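Long-range contacts in isomerase prhC (Penicillium brasilianum, PDB 5X9J), which catalyses an isomerisation step in the biosynthesis of paraherquonin, a meroterpenoid with a highly congested hexacyclic skeleton, and forms a homodimer: residues 46-50 with 77-81; 51-56 with 139-144; 65-71 with 171-175. All blocks are in the same frame, centred on the assembly; numbering follows the deposited sequence.

Helix 73-86 connects the three contacts. In contact 1 it packs against helix 46-51. That helix leads straight into strand 53-54 of contact 2, and the centres of contacts 1 and 2 are about 13 Å apart. They meet where Phe80 CZ lies 4.2 Å from Arg53 NH2. Contacts 1 and 3 have centres about 17 Å apart and also touch. Tyr79 CD1 lies 3.5 Å from Trp172 CB, and Glu78 packs on the indole of that residue. Contacts 2 and 3 do not touch. Their centres are about 20 Å apart and their nearest atoms about 6 Å. The segments of all three contacts alternate along the chain.

Contact 1 of 3, residues 46-50 with 77-81; sequences MEAVL and REYFE
Met46 meets Phe80 with its sulfur and methyl group. SD lies at the ring edge, 3.6 Å from Phe80 CD1 and 76° off the ring normal, which is a Met-aromatic contact. Met46 CE also lies at the edge, in the ring plane, 3.6 Å from Phe80 CB. The methionine chain is bent at chi2 (48°) and chi3 (51°), and this brings sulfur and methyl to the ring together. Nearer the backbone, Met46 CG lies 3.9 Å from Arg77 CG. Val49 CG1 approaches Phe80 CE1 at 4.0 Å. With an alanine at Met46, the edge of Phe80 is likely to lose its sulfur partner and a gap to open beside Arg77. Helices 46-51 and 73-86 run roughly antiparallel here. The axes of their segments are 11.3 Å apart, so side chains alone join them, with no hydrogen bond across. Leu50 crosses Arg77 at about a right angle. Its CD1 lies over one face of the guanidinium, 3.3 Å above the plane and offset toward the rim. Gln74, earlier on the helix of Arg77, accepts a hydrogen bond from NH2 of that arginine, which probably limits how far the group can turn. Behind helix 46-51, Ile40 of helix 26-43 packs on Val49.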
loop_
_atom_site.group_PDB
_atom_site.type_symbol
_atom_site.label_atom_id
_atom_site.label_comp_id
_atom_site.label_asym_id
_atom_site.label_seq_id
_atom_site.Cartn_x
_atom_site.Cartn_y
_atom_site.Cartn_z
ATOM N N MET B 46 -17.844 16.583 -5.843
ATOM C CA MET B 46 -17.696 15.620 -6.931
ATOM C C MET B 46 -17.211 16.286 -8.211
ATOM O O MET B 46 -16.424 15.700 -8.966
ATOM C CB MET B 46 -19.031 14.910 -7.168
ATOM C CG MET B 46 -18.908 13.495 -7.688
ATOM S SD MET B 46 -17.716 12.509 -6.743
ATOM C CE MET B 46 -18.249 12.777 -5.040
ATOM N N GLU B 47 -17.671 17.507 -8.480
ATOM C CA GLU B 47 -17.261 18.170 -9.710
ATOM C C GLU B 47 -15.784 18.526 -9.663
ATOM O O GLU B 47 -15.080 18.397 -10.668
ATOM C CB GLU B 47 -18.114 19.416 -9.953
ATOM C CG GLU B 47 -19.619 19.214 -9.723
ATOM C CD GLU B 47 -20.237 18.138 -10.610
ATOM O OE1 GLU B 47 -19.703 17.880 -11.714
ATOM O OE2 GLU B 47 -21.265 17.549 -10.200
ATOM N N ALA B 48 -15.293 18.965 -8.501
ATOM C CA ALA B 48 -13.864 19.225 -8.363
ATOM C C ALA B 48 -13.046 17.938 -8.489
ATOM O O ALA B 48 -11.940 17.956 -9.045
ATOM C CB ALA B 48 -13.584 19.917 -7.028
ATOM N N VAL B 49 -13.564 16.818 -7.971
ATOM C CA VAL B 49 -12.883 15.529 -8.129
ATOM C C VAL B 49 -12.631 15.255 -9.603
ATOM O O VAL B 49 -11.494 15.052 -10.036
ATOM C CB VAL B 49 -13.700 14.391 -7.491
ATOM C CG1 VAL B 49 -13.165 13.031 -7.944
ATOM C CG2 VAL B 49 -13.674 14.480 -5.980
ATOM N N LEU B 50 -13.699 15.282 -10.399
ATOM C CA LEU B 50 -13.580 14.956 -11.812
ATOM C C LEU B 50 -12.771 15.996 -12.571
ATOM O O LEU B 50 -12.053 15.649 -13.518
ATOM C CB LEU B 50 -14.974 14.798 -12.407
ATOM C CG LEU B 50 -15.629 13.578 -11.759
ATOM C CD1 LEU B 50 -17.123 13.567 -11.973
ATOM C CD2 LEU B 50 -15.003 12.307 -12.307
ATOM N N ARG B 77 -17.402 8.260 -10.021
ATOM C CA ARG B 77 -18.490 9.082 -9.505
ATOM C C ARG B 77 -19.575 8.216 -8.881
ATOM O O ARG B 77 -20.053 8.503 -7.777
ATOM C CB ARG B 77 -19.073 9.959 -10.611
ATOM C CG ARG B 77 -20.273 10.803 -10.152
ATOM C CD ARG B 77 -20.591 11.910 -11.148
ATOM N NE ARG B 77 -20.393 11.447 -12.519
ATOM C CZ ARG B 77 -20.203 12.250 -13.562
ATOM N NH1 ARG B 77 -20.188 13.568 -13.390
ATOM N NH2 ARG B 77 -20.017 11.732 -14.775
ATOM N N GLU B 78 -19.976 7.147 -9.577
ATOM C CA GLU B 78 -20.986 6.252 -9.021
ATOM C C GLU B 78 -20.511 5.633 -7.715
ATOM O O GLU B 78 -21.279 5.532 -6.752
ATOM C CB GLU B 78 -21.350 5.162 -10.030
ATOM C CG GLU B 78 -22.115 5.657 -11.256
ATOM C CD GLU B 78 -22.456 4.532 -12.234
ATOM O OE1 GLU B 78 -21.854 4.475 -13.334
ATOM O OE2 GLU B 78 -23.327 3.697 -11.898
ATOM N N TYR B 79 -19.240 5.224 -7.654
ATOM C CA TYR B 79 -18.730 4.637 -6.420
ATOM C C TYR B 79 -18.760 5.643 -5.278
ATOM O O TYR B 79 -19.147 5.304 -4.151
ATOM C CB TYR B 79 -17.314 4.099 -6.623
ATOM C CG TYR B 79 -16.692 3.612 -5.336
ATOM C CD1 TYR B 79 -17.053 2.390 -4.789
ATOM C CD2 TYR B 79 -15.765 4.389 -4.648
ATOM C CE1 TYR B 79 -16.496 1.940 -3.604
ATOM C CE2 TYR B 79 -15.200 3.949 -3.461
ATOM C CZ TYR B 79 -15.570 2.722 -2.944
ATOM O OH TYR B 79 -15.017 2.278 -1.763
ATOM N N PHE B 80 -18.361 6.891 -5.548
ATOM C CA PHE B 80 -18.378 7.905 -4.499
ATOM C C PHE B 80 -19.798 8.200 -4.019
ATOM O O PHE B 80 -20.007 8.486 -2.833
ATOM C CB PHE B 80 -17.695 9.183 -4.984
ATOM C CG PHE B 80 -16.184 9.097 -5.007
ATOM C CD1 PHE B 80 -15.413 10.229 -5.213
ATOM C CD2 PHE B 80 -15.537 7.885 -4.823
ATOM C CE1 PHE B 80 -14.016 10.155 -5.237
ATOM C CE2 PHE B 80 -14.138 7.801 -4.846
ATOM C CZ PHE B 80 -13.382 8.938 -5.054
ATOM N N GLU B 81 -20.784 8.132 -4.912
ATOM C CA GLU B 81 -22.167 8.308 -4.488
ATOM C C GLU B 81 -22.584 7.224 -3.500
ATOM O O GLU B 81 -23.230 7.517 -2.487
ATOM C CB GLU B 81 -23.097 8.317 -5.702
ATOM C CG GLU B 81 -22.955 9.557 -6.577
ATOM C CD GLU B 81 -23.134 10.854 -5.797
ATOM O OE1 GLU B 81 -22.164 11.648 -5.720
ATOM O OE2 GLU B 81 -24.244 11.077 -5.253
#

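Contact 2 of 3, residues 51-56 with 139-144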
loop_
_atom_site.group_PDB
_atom_site.type_symbol
_atom_site.label_atom_id
_atom_site.label_comp_id
_atom_site.label_asym_id
_atom_site.label_seq_id
_atom_site.Cartn_x
_atom_site.Cartn_y
_atom_site.Cartn_z
ATOM N N ALA B 51 -12.850 17.264 -12.164
ATOM C CA ALA B 51 -12.087 18.300 -12.841
ATOM C C ALA B 51 -10.586 18.150 -12.630
ATOM O O ALA B 51 -9.801 18.704 -13.405
ATOM C CB ALA B 51 -12.544 19.679 -12.366
ATOM N N LEU B 52 -10.163 17.433 -11.591
ATOM C CA LEU B 52 -8.740 17.198 -11.383
ATOM C C LEU B 52 -8.192 16.064 -12.252
ATOM O O LEU B 52 -6.970 15.923 -12.376
ATOM C CB LEU B 52 -8.484 16.908 -9.901
ATOM C CG LEU B 52 -7.023 16.910 -9.445
ATOM C CD1 LEU B 52 -6.405 18.291 -9.651
ATOM C CD2 LEU B 52 -6.919 16.459 -7.991
ATOM N N ARG B 53 -9.054 15.264 -12.864
ATOM C CA ARG B 53 -8.635 14.091 -13.615
ATOM C C ARG B 53 -8.702 14.345 -15.113
ATOM O O ARG B 53 -9.574 15.067 -15.597
ATOM C CB ARG B 53 -9.520 12.897 -13.272
ATOM C CG ARG B 53 -9.526 12.594 -11.810
ATOM C CD ARG B 53 -10.497 11.497 -11.492
ATOM N NE ARG B 53 -10.568 11.320 -10.050
ATOM C CZ ARG B 53 -10.770 10.153 -9.453
ATOM N NH1 ARG B 53 -10.897 9.041 -10.192
ATOM N NH2 ARG B 53 -10.821 10.105 -8.122
ATOM N N THR B 54 -7.778 13.731 -15.846
ATOM C CA THR B 54 -7.950 13.637 -17.288
ATOM C C THR B 54 -9.196 12.823 -17.602
ATOM O O THR B 54 -9.704 12.068 -16.765
ATOM C CB THR B 54 -6.735 12.983 -17.933
ATOM O OG1 THR B 54 -6.637 11.626 -17.477
ATOM C CG2 THR B 54 -5.477 13.727 -17.549
ATOM N N GLU B 55 -9.695 12.976 -18.835
ATOM C CA GLU B 55 -10.879 12.226 -19.245
ATOM C C GLU B 55 -10.640 10.721 -19.220
ATOM O O GLU B 55 -11.572 9.950 -18.969
ATOM C CB GLU B 55 -11.330 12.655 -20.646
ATOM C CG GLU B 55 -12.137 13.954 -20.674
ATOM C CD GLU B 55 -13.052 14.054 -21.892
ATOM O OE1 GLU B 55 -13.202 13.039 -22.617
ATOM O OE2 GLU B 55 -13.622 15.148 -22.118
ATOM N N SER B 56 -9.415 10.280 -19.481
ATOM C CA SER B 56 -9.113 8.857 -19.532
ATOM C C SER B 56 -8.549 8.321 -18.214
ATOM O O SER B 56 -8.068 7.188 -18.180
ATOM C CB SER B 56 -8.141 8.567 -20.679
ATOM O OG SER B 56 -6.964 9.339 -20.544
ATOM N N ALA B 139 -0.693 19.379 -13.747
ATOM C CA ALA B 139 -1.938 20.023 -13.359
ATOM C C ALA B 139 -3.083 19.044 -13.181
ATOM O O ALA B 139 -4.037 19.358 -12.462
ATOM C CB ALA B 139 -2.340 21.085 -14.386
ATOM N N LEU B 140 -3.014 17.866 -13.798
ATOM C CA LEU B 140 -4.106 16.911 -13.734
ATOM C C LEU B 140 -3.585 15.537 -13.329
ATOM O O LEU B 140 -2.401 15.227 -13.460
ATOM C CB LEU B 140 -4.839 16.812 -15.075
ATOM C CG LEU B 140 -5.555 18.081 -15.543
ATOM C CD1 LEU B 140 -5.893 17.972 -17.019
ATOM C CD2 LEU B 140 -6.819 18.295 -14.740
ATOM N N VAL B 141 -4.500 14.705 -12.853
ATOM C CA VAL B 141 -4.188 13.332 -12.483
ATOM C C VAL B 141 -4.653 12.427 -13.614
ATOM O O VAL B 141 -5.817 12.492 -14.032
ATOM C CB VAL B 141 -4.847 12.954 -11.145
ATOM C CG1 VAL B 141 -4.644 11.486 -10.863
ATOM C CG2 VAL B 141 -4.271 13.824 -9.995
ATOM N N ASP B 142 -3.744 11.594 -14.124
ATOM C CA ASP B 142 -4.052 10.684 -15.224
ATOM C C ASP B 142 -4.123 9.227 -14.787
ATOM O O ASP B 142 -4.634 8.390 -15.543
ATOM C CB ASP B 142 -3.005 10.844 -16.347
ATOM C CG ASP B 142 -3.354 10.055 -17.621
ATOM O OD1 ASP B 142 -4.522 10.075 -18.078
ATOM O OD2 ASP B 142 -2.439 9.398 -18.164
ATOM N N GLY B 143 -3.635 8.905 -13.591
ATOM C CA GLY B 143 -3.724 7.565 -13.049
ATOM C C GLY B 143 -3.651 7.579 -11.532
ATOM O O GLY B 143 -2.929 8.389 -10.949
ATOM N N ILE B 144 -4.411 6.697 -10.887
ATOM C CA ILE B 144 -4.472 6.604 -9.431
ATOM C C ILE B 144 -4.364 5.134 -9.054
ATOM O O ILE B 144 -5.128 4.305 -9.558
ATOM C CB ILE B 144 -5.783 7.191 -8.869
ATOM C CG1 ILE B 144 -5.956 8.644 -9.303
ATOM C CG2 ILE B 144 -5.828 7.068 -7.335
ATOM C CD1 ILE B 144 -7.409 9.125 -9.272
HETATM O O HOH W 1 -5.608 6.907 -18.480
#
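Arg53 pairs with Val141 through its backbone, and its side chain crosses Ile144 at about a right angle. Its CB is 3.8 Å from Val141 O. From there the chain runs extended from CG to NE and carries the guanidinium over to Ile144. Ile144 CD1 sits over the centre of one guanidinium face, 3.5 Å above the plane. NE is 3.9 Å from that methyl, and CZ, NH1 and NH2 are closer to it. NH1 also makes a weak hydrogen bond to Thr59, and Asn73 and Thr76 of helix 73-86 pack on the side chain. Val141 N donates to Leu52 O at 2.8 Å, and Thr54 N donates to Val141 O at 2.9 Å. This short, weakly bonded strand runs parallel to the start of strand 141-148, just before the chain turns a corner at residues 55 and 56. Next to it, strand 141-148 has a classic beta bulge, where Asp142 and Gly143 sit opposite the single residue Gln133 of strand 124-134. Thr54 OG1 donates to Asp142 OD1 at 2.7 Å, on the anti lone pair of that oxygen. Asp142 CG is anti to the backbone N (chi1 -173°), which turns the carboxylate to this hydroxyl. This side-chain bond is likely to restrict rotation of the carboxylate.

Contact 3 of 3, residues 65-71 with 171-175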
loop_
_atom_site.group_PDB
_atom_site.type_symbol
_atom_site.label_atom_id
_atom_site.label_comp_id
_atom_site.label_asym_id
_atom_site.label_seq_id
_atom_site.Cartn_x
_atom_site.Cartn_y
_atom_site.Cartn_z
ATOM N N SER B 65 -7.897 -8.771 -2.247
ATOM C CA SER B 65 -9.090 -9.238 -1.543
ATOM C C SER B 65 -10.347 -8.524 -2.017
ATOM O O SER B 65 -11.457 -8.982 -1.731
ATOM C CB SER B 65 -8.934 -9.029 -0.035
ATOM O OG SER B 65 -7.996 -9.956 0.466
ATOM N N PHE B 66 -10.194 -7.394 -2.690
ATOM C CA PHE B 66 -11.298 -6.634 -3.241
ATOM C C PHE B 66 -11.109 -6.537 -4.744
ATOM O O PHE B 66 -10.094 -6.979 -5.296
ATOM C CB PHE B 66 -11.383 -5.243 -2.591
ATOM C CG PHE B 66 -11.843 -5.284 -1.161
ATOM C CD1 PHE B 66 -10.932 -5.375 -0.124
ATOM C CD2 PHE B 66 -13.196 -5.282 -0.859
ATOM C CE1 PHE B 66 -11.360 -5.431 1.192
ATOM C CE2 PHE B 66 -13.633 -5.334 0.455
ATOM C CZ PHE B 66 -12.719 -5.410 1.480
ATOM N N SER B 67 -12.110 -5.974 -5.412
ATOM C CA SER B 67 -12.030 -5.814 -6.855
ATOM C C SER B 67 -10.815 -4.974 -7.220
ATOM O O SER B 67 -10.536 -3.942 -6.595
ATOM C CB SER B 67 -13.296 -5.159 -7.396
ATOM O OG SER B 67 -13.165 -4.969 -8.793
ATOM N N THR B 68 -10.076 -5.438 -8.216
ATOM C CA THR B 68 -8.923 -4.724 -8.739
ATOM C C THR B 68 -9.163 -4.247 -10.164
ATOM O O THR B 68 -8.237 -3.754 -10.809
ATOM C CB THR B 68 -7.670 -5.606 -8.668
ATOM O OG1 THR B 68 -7.905 -6.821 -9.387
ATOM C CG2 THR B 68 -7.331 -5.945 -7.208
ATOM N N ARG B 69 -10.384 -4.363 -10.655
ATOM C CA ARG B 69 -10.708 -3.822 -11.969
ATOM C C ARG B 69 -10.617 -2.301 -11.934
ATOM O O ARG B 69 -11.212 -1.672 -11.054
ATOM C CB ARG B 69 -12.111 -4.249 -12.404
ATOM C CG ARG B 69 -12.507 -3.710 -13.779
ATOM C CD ARG B 69 -13.896 -4.186 -14.227
ATOM N NE ARG B 69 -14.968 -3.546 -13.466
ATOM C CZ ARG B 69 -15.477 -2.348 -13.750
ATOM N NH1 ARG B 69 -15.018 -1.648 -14.784
ATOM N NH2 ARG B 69 -16.452 -1.849 -12.998
ATOM N N PRO B 70 -9.894 -1.680 -12.862
ATOM C CA PRO B 70 -9.785 -0.217 -12.853
ATOM C C PRO B 70 -11.126 0.447 -13.126
ATOM O O PRO B 70 -11.939 -0.052 -13.906
ATOM C CB PRO B 70 -8.785 0.069 -13.979
ATOM C CG PRO B 70 -8.905 -1.124 -14.892
ATOM C CD PRO B 70 -9.163 -2.291 -13.987
ATOM N N LEU B 71 -11.354 1.580 -12.472
ATOM C CA LEU B 71 -12.582 2.343 -12.644
ATOM C C LEU B 71 -12.296 3.622 -13.416
ATOM O O LEU B 71 -11.315 4.313 -13.144
ATOM C CB LEU B 71 -13.215 2.694 -11.298
ATOM C CG LEU B 71 -13.636 1.551 -10.367
ATOM C CD1 LEU B 71 -14.436 2.132 -9.213
ATOM C CD2 LEU B 71 -14.445 0.511 -11.116
ATOM N N SER B 171 -21.339 -3.954 -4.696
ATOM C CA SER B 171 -21.392 -4.099 -6.145
ATOM C C SER B 171 -20.161 -3.507 -6.823
ATOM O O SER B 171 -19.839 -3.898 -7.948
ATOM C CB SER B 171 -22.678 -3.464 -6.694
ATOM O OG SER B 171 -22.661 -2.056 -6.544
ATOM N N TRP B 172 -19.452 -2.593 -6.157
ATOM C CA TRP B 172 -18.176 -2.079 -6.645
ATOM C C TRP B 172 -16.971 -2.790 -6.036
ATOM O O TRP B 172 -15.971 -2.999 -6.725
ATOM C CB TRP B 172 -18.071 -0.573 -6.371
ATOM C CG TRP B 172 -19.062 0.222 -7.165
ATOM C CD1 TRP B 172 -20.231 0.770 -6.714
ATOM C CD2 TRP B 172 -18.988 0.525 -8.561
ATOM N NE1 TRP B 172 -20.883 1.407 -7.745
ATOM C CE2 TRP B 172 -20.143 1.268 -8.891
ATOM C CE3 TRP B 172 -18.056 0.241 -9.568
ATOM C CZ2 TRP B 172 -20.390 1.734 -10.183
ATOM C CZ3 TRP B 172 -18.301 0.706 -10.853
ATOM C CH2 TRP B 172 -19.462 1.444 -11.148
ATOM N N CYS B 173 -17.052 -3.189 -4.766
ATOM C CA CYS B 173 -15.899 -3.660 -4.001
ATOM C C CYS B 173 -15.619 -5.144 -4.164
ATOM O O CYS B 173 -14.452 -5.548 -4.148
ATOM C CB CYS B 173 -16.101 -3.372 -2.505
ATOM S SG CYS B 173 -16.083 -1.649 -2.115
ATOM N N ALA B 174 -16.658 -5.967 -4.277
ATOM C CA ALA B 174 -16.490 -7.412 -4.195
ATOM C C ALA B 174 -15.738 -7.959 -5.407
ATOM O O ALA B 174 -15.709 -7.361 -6.486
ATOM C CB ALA B 174 -17.846 -8.108 -4.076
ATOM N N ASN B 175 -15.126 -9.122 -5.213
ATOM C CA ASN B 175 -14.431 -9.833 -6.286
ATOM C C ASN B 175 -15.379 -10.331 -7.370
ATOM O O ASN B 175 -16.154 -11.258 -7.145
ATOM C CB ASN B 175 -13.646 -11.005 -5.705
ATOM C CG ASN B 175 -12.365 -10.563 -5.056
ATOM O OD1 ASN B 175 -11.680 -9.688 -5.576
ATOM N ND2 ASN B 175 -12.030 -11.159 -3.915
HETATM O O HOH W 2 -14.312 -9.104 -2.275
#
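Cys173 O takes a hydrogen bond from Ser67 N at 2.7 Å, and the N-H points at it nearly straight (165°). The donor is tilted 30° from the carbonyl plane. The same oxygen lies in the plane of the Phe66 ring, at its edge, 3.5 Å from CD2. Phe66 CD2 also packs on Cys173 CB. Lys153 makes a cation-pi contact with this ring. Cys173 is the last helical residue of helix 167-173, and Ala174 leaves the helical path. The loop between strand 57-61 and helix 73-86 therefore meets the C-terminal end of this last helix. Ser67 CB packs 3.4 Å from Ala174 O. Ser67 OG accepts a weak hydrogen bond from Arg69 N within the loop. Water 2 links the segments further on, donating to Ser65 O and accepting from Asn175 N at 3.0 Å. Ser65 OG bonds Asp149 of the second subunit, so this end of the loop reaches the dimer interface. At the other end Leu71 CD2 lies 3.9 Å from Trp172 CZ3. Arg69 NH2 approaches the same indole carbon at 3.8 Å, with the guanidinium and ring planes 35° apart. The charge of Arg69 is met by a salt bridge to Glu75 of helix 73-86. The helix end is likely to make the Cys173 carbonyl more negative, and the N-H of Ser67 and the C-H edge of Phe66 probably both offset that.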